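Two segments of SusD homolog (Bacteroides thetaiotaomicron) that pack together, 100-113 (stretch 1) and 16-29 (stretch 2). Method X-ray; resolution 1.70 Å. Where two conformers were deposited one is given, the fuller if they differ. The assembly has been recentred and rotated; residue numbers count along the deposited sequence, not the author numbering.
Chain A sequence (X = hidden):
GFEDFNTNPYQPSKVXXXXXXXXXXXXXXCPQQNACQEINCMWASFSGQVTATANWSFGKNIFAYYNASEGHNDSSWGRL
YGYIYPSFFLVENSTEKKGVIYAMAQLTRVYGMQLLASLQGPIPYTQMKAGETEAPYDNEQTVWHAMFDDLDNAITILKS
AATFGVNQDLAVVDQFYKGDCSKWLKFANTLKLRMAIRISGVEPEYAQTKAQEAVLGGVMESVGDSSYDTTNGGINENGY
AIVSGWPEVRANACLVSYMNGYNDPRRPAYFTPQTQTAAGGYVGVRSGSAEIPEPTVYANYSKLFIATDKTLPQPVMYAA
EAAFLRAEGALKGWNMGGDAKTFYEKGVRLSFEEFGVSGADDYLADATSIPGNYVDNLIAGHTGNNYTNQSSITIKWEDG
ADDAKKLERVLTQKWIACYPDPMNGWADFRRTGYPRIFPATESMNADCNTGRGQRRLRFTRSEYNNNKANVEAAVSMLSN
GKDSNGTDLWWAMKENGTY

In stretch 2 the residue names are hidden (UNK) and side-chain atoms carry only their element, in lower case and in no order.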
# COMPACT_ATOMS: atom_id res chain seq x y z
N VAL A 100 -20.24 -12.40 13.29
CA VAL A 100 -19.75 -11.38 12.33
C VAL A 100 -18.79 -10.38 12.98
O VAL A 100 -17.85 -9.93 12.34
CB VAL A 100 -20.95 -10.69 11.68
CG1 VAL A 100 -20.52 -9.41 10.92
CG2 VAL A 100 -21.68 -11.66 10.74
N ILE A 101 -18.97 -10.07 14.26
CA ILE A 101 -18.11 -9.06 14.90
C ILE A 101 -16.73 -9.69 15.10
O ILE A 101 -15.73 -9.03 14.87
CB ILE A 101 -18.70 -8.50 16.22
CG1 ILE A 101 -20.08 -7.89 15.93
CG2 ILE A 101 -17.75 -7.52 16.90
CD1 ILE A 101 -20.13 -6.85 14.78
N TYR A 102 -16.67 -10.99 15.44
CA TYR A 102 -15.40 -11.67 15.54
C TYR A 102 -14.73 -11.78 14.18
O TYR A 102 -13.52 -11.56 14.07
CB TYR A 102 -15.56 -13.05 16.16
CG TYR A 102 -14.28 -13.80 16.26
CD1 TYR A 102 -13.25 -13.33 17.06
CD2 TYR A 102 -14.09 -15.01 15.57
CE1 TYR A 102 -12.05 -14.03 17.16
CE2 TYR A 102 -12.89 -15.71 15.68
CZ TYR A 102 -11.89 -15.21 16.50
OH TYR A 102 -10.69 -15.90 16.64
N ALA A 103 -15.50 -12.15 13.15
CA ALA A 103 -15.00 -12.21 11.79
C ALA A 103 -14.37 -10.86 11.41
O ALA A 103 -13.28 -10.81 10.85
CB ALA A 103 -16.12 -12.57 10.84
N MSE A 104 -15.08 -9.76 11.70
CA MSE A 104 -14.54 -8.44 11.36
C MSE A 104 -13.28 -8.10 12.14
O MSE A 104 -12.41 -7.41 11.63
CB MSE A 104 -15.61 -7.35 11.53
CG MSE A 104 -16.73 -7.48 10.53
SE MSE A 104 -16.18 -7.24 8.74
CE MSE A 104 -14.96 -5.73 9.02
N ALA A 105 -13.19 -8.58 13.39
CA ALA A 105 -11.98 -8.34 14.20
C ALA A 105 -10.80 -9.12 13.62
O ALA A 105 -9.70 -8.60 13.51
CB ALA A 105 -12.23 -8.71 15.67
N GLN A 106 -11.05 -10.33 13.14
CA GLN A 106 -10.04 -11.14 12.48
C GLN A 106 -9.56 -10.50 11.18
O GLN A 106 -8.36 -10.41 10.92
CB GLN A 106 -10.62 -12.51 12.16
CG GLN A 106 -10.69 -13.42 13.33
CD GLN A 106 -10.96 -14.86 12.90
OE1 GLN A 106 -11.94 -15.13 12.21
NE2 GLN A 106 -10.08 -15.75 13.28
N LEU A 107 -10.52 -10.11 10.36
CA LEU A 107 -10.19 -9.44 9.08
C LEU A 107 -9.36 -8.15 9.29
O LEU A 107 -8.40 -7.89 8.58
CB LEU A 107 -11.46 -9.15 8.32
CG LEU A 107 -11.31 -8.37 7.00
CD1 LEU A 107 -10.46 -9.14 5.98
CD2 LEU A 107 -12.75 -8.07 6.45
N THR A 108 -9.75 -7.37 10.26
CA THR A 108 -9.12 -6.11 10.54
C THR A 108 -7.70 -6.30 11.10
O THR A 108 -6.77 -5.57 10.68
CB THR A 108 -10.01 -5.21 11.43
OG1 THR A 108 -11.32 -5.08 10.85
CG2 THR A 108 -9.39 -3.81 11.57
N ARG A 109 -7.53 -7.26 11.99
CA ARG A 109 -6.20 -7.67 12.47
C ARG A 109 -5.33 -8.14 11.34
O ARG A 109 -4.22 -7.70 11.22
CB ARG A 109 -6.34 -8.80 13.48
CG ARG A 109 -5.06 -9.24 14.16
CD ARG A 109 -5.34 -10.37 15.05
NE ARG A 109 -4.13 -10.86 15.71
CZ ARG A 109 -3.94 -12.10 16.14
NH1 ARG A 109 -4.83 -13.07 15.88
NH2 ARG A 109 -2.81 -12.37 16.76
N VAL A 110 -5.84 -9.04 10.49
CA VAL A 110 -5.08 -9.48 9.35
C VAL A 110 -4.70 -8.26 8.48
O VAL A 110 -3.56 -8.18 8.04
CB VAL A 110 -5.79 -10.56 8.50
CG1 VAL A 110 -5.06 -10.73 7.10
CG2 VAL A 110 -5.92 -11.94 9.27
N TYR A 111 -5.60 -7.32 8.23
CA TYR A 111 -5.31 -6.15 7.35
C TYR A 111 -4.10 -5.36 7.90
O TYR A 111 -3.14 -5.02 7.17
CB TYR A 111 -6.51 -5.19 7.16
CG TYR A 111 -6.25 -4.28 5.98
CD1 TYR A 111 -5.57 -3.05 6.12
CD2 TYR A 111 -6.61 -4.69 4.71
CE1 TYR A 111 -5.29 -2.26 4.99
CE2 TYR A 111 -6.35 -3.91 3.60
CZ TYR A 111 -5.70 -2.71 3.75
OH TYR A 111 -5.41 -1.98 2.61
N GLY A 112 -4.13 -5.15 9.19
CA GLY A 112 -3.12 -4.35 9.84
C GLY A 112 -1.80 -5.07 9.89
O GLY A 112 -0.74 -4.47 9.70
N MSE A 113 -1.86 -6.36 10.20
CA MSE A 113 -0.65 -7.12 10.39
C MSE A 113 -0.01 -7.55 9.07
O MSE A 113 1.21 -7.76 9.02
CB MSE A 113 -0.90 -8.31 11.30
CG MSE A 113 -1.26 -7.84 12.75
SE MSE A 113 0.17 -6.79 13.57
CE MSE A 113 -0.78 -5.18 13.95
N UNK A 16 -20.01 -3.15 24.58
CA UNK A 16 -20.52 -3.81 23.36
C UNK A 16 -19.40 -4.05 22.35
O UNK A 16 -18.80 -3.08 21.88
c UNK A 16 -20.16 -1.69 24.49
c UNK A 16 -21.43 -1.55 23.64
c UNK A 16 -21.56 -2.81 22.80
N UNK A 17 -19.12 -5.32 22.02
CA UNK A 17 -17.93 -5.70 21.23
C UNK A 17 -17.81 -4.92 19.91
O UNK A 17 -16.71 -4.51 19.54
c UNK A 17 -17.94 -7.22 20.96
N UNK A 18 -18.93 -4.69 19.22
CA UNK A 18 -18.91 -3.95 17.95
C UNK A 18 -18.25 -2.56 18.08
O UNK A 18 -17.62 -2.06 17.14
c UNK A 18 -20.33 -3.78 17.39
o UNK A 18 -21.07 -2.89 18.21
N UNK A 19 -18.37 -1.94 19.24
CA UNK A 19 -17.74 -0.65 19.46
C UNK A 19 -16.19 -0.72 19.52
O UNK A 19 -15.52 0.25 19.16
n UNK A 19 -20.22 1.30 21.45
c UNK A 19 -19.79 0.40 20.59
o UNK A 19 -20.55 -0.15 19.75
c UNK A 19 -18.29 0.04 20.71
N UNK A 20 -15.63 -1.87 19.91
CA UNK A 20 -14.16 -2.01 19.90
C UNK A 20 -13.63 -2.11 18.46
O UNK A 20 -12.47 -1.82 18.22
c UNK A 20 -14.25 -4.57 22.72
c UNK A 20 -13.04 -2.32 22.92
c UNK A 20 -14.09 -3.16 22.19
c UNK A 20 -13.72 -3.23 20.69
N UNK A 21 -14.48 -2.50 17.50
CA UNK A 21 -14.06 -2.55 16.10
C UNK A 21 -13.71 -1.16 15.61
O UNK A 21 -12.83 -1.03 14.79
c UNK A 21 -14.30 -5.43 14.76
c UNK A 21 -15.50 -4.56 15.16
c UNK A 21 -15.17 -3.09 15.19
c UNK A 21 -16.65 -4.67 14.15
N UNK A 22 -14.39 -0.13 16.10
CA UNK A 22 -14.18 1.22 15.53
C UNK A 22 -12.74 1.67 15.60
O UNK A 22 -12.23 2.28 14.65
c UNK A 22 -15.08 2.28 16.20
o UNK A 22 -16.44 1.93 15.95
N UNK A 23 -12.05 1.45 16.71
CA UNK A 23 -10.64 1.81 16.81
C UNK A 23 -9.80 0.98 15.86
O UNK A 23 -8.91 1.49 15.19
c UNK A 23 -10.07 1.54 18.19
c UNK A 23 -8.85 2.41 18.43
o UNK A 23 -11.09 1.77 19.18
N UNK A 24 -10.09 -0.33 15.83
CA UNK A 24 -9.31 -1.27 15.01
C UNK A 24 -9.37 -0.84 13.55
O UNK A 24 -8.38 -0.95 12.80
c UNK A 24 -8.95 -5.84 15.73
c UNK A 24 -9.79 -3.26 16.55
se UNK A 24 -10.44 -5.06 16.61
c UNK A 24 -9.82 -2.72 15.14
N UNK A 25 -10.53 -0.32 13.15
CA UNK A 25 -10.75 0.04 11.76
C UNK A 25 -9.82 1.14 11.25
O UNK A 25 -9.72 1.36 10.01
c UNK A 25 -14.14 -2.74 11.28
c UNK A 25 -13.28 -0.50 11.53
c UNK A 25 -12.18 0.55 11.54
c UNK A 25 -14.58 -0.06 11.63
c UNK A 25 -15.45 -2.25 11.43
c UNK A 25 -13.07 -1.86 11.34
c UNK A 25 -15.66 -0.94 11.58
N UNK A 26 -9.17 1.87 12.15
CA UNK A 26 -8.20 2.88 11.69
C UNK A 26 -7.02 2.28 10.88
O UNK A 26 -6.38 3.01 10.14
n UNK A 26 -9.41 4.32 14.44
c UNK A 26 -8.70 4.66 13.37
c UNK A 26 -7.67 3.66 12.87
o UNK A 26 -8.90 5.70 12.73
N UNK A 27 -6.76 0.98 10.98
CA UNK A 27 -5.72 0.40 10.13
C UNK A 27 -6.02 0.42 8.64
O UNK A 27 -5.10 0.32 7.84
c UNK A 27 -4.80 -1.05 12.00
c UNK A 27 -6.42 -2.05 10.23
c UNK A 27 -5.30 -1.02 10.52
N UNK A 28 -7.28 0.52 8.24
CA UNK A 28 -7.62 0.40 6.83
C UNK A 28 -7.12 1.58 6.00
O UNK A 28 -6.59 1.39 4.92
c UNK A 28 -9.20 -2.27 6.47
c UNK A 28 -10.65 -1.24 8.03
o UNK A 28 -11.07 -4.94 8.07
c UNK A 28 -11.12 -2.52 8.38
c UNK A 28 -9.11 0.24 6.66
c UNK A 28 -9.64 -1.11 7.08
c UNK A 28 -9.67 -3.54 6.81
c UNK A 28 -10.63 -3.66 7.76
N UNK A 29 -7.27 2.77 6.54
CA UNK A 29 -6.91 3.98 5.81
C UNK A 29 -6.05 4.96 6.58
O UNK A 29 -5.49 5.87 5.96
c UNK A 29 -8.17 4.70 5.34
O HOH W 1 -4.97 0.44 3.04

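Position 16 carries three carbons that close a ring onto its own backbone N, and none comes near stretch 1: it is Pro16, whose O accepts the first backbone bond of the turn that follows. Position 17 has a single carbon, pointing toward stretch 1 and packed 4.1 Å from CG2 of Ile101, so it is Ala17, a small apolar group against an apolar neighbour. At 18 one carbon bears one oxygen, and that carbon lies 4.0 Å from CD1 of Ile101; this is Ser18, at a partly exposed place. Position 19 has two carbons, the second holding an oxygen and a nitrogen, none reaching stretch 1. It is Asn19; its CB points away and the residue is exposed, as suits a polar amide. Four carbons forked at the second, set sideways and short of stretch 1, make 20 Leu20.

Position 21 has the same forked four carbons, but turned toward the other helix. One branch end lies 4.0 Å from CB of Ala105 and the other 3.9 Å from CB of Met104. This is Leu21, whose CD2 and CD1 make those contacts, filling the space beside small Ala105.

At 22 one carbon bears one oxygen, and neither reaches stretch 1: Ser22. At 23 one carbon carries an oxygen and a carbon, also out of reach: Thr23. Small hydroxyl side chains suit these partly exposed places. Position 24 is an unbranched chain of two carbons, selenium and a carbon, the selenium 4.2 Å from CB of Ala105: selenomethionine, Met24, a flexible chain that points toward stretch 1, with CE 3.6 Å from O of Ala105.

At 25 one carbon, pointing away, leads to a six-carbon ring without oxygen, whose end returns to place a carbon 3.8 Å from CE of Met104. This is Phe25, its flat apolar ring suited to a buried place. Position 26, two carbons ending in oxygen and nitrogen, does not reach stretch 1; it is Asn26, whose ND2 donates to O of Thr23 at 3.0 Å, bracing the local turn. At 27 one carbon bears two, one of them 3.7 Å from CG2 of Thr108 and 4.0 Å from N of Gly112: compact, branched Val27.

At 28 one carbon leads to a ring of six bearing an oxygen 2.8 Å from OG1 of Thr108. It is Tyr28, its OH donating to that atom, while OG1 of Thr108 donates to O of Met104 at 2.7 Å. The lone carbon at 29 points away, beyond contact: Ala29.

The helices run nearly parallel, at 17°. Apolar packing around Leu21 gives way to a buried hydroxyl relay, where Tyr28 satisfies its polar end. Its ring pairs obliquely with that of Tyr111, and a water links O of Tyr28 to OH of Tyr111.

Stretch 2 16-29: PASNLLSTMFNVYA
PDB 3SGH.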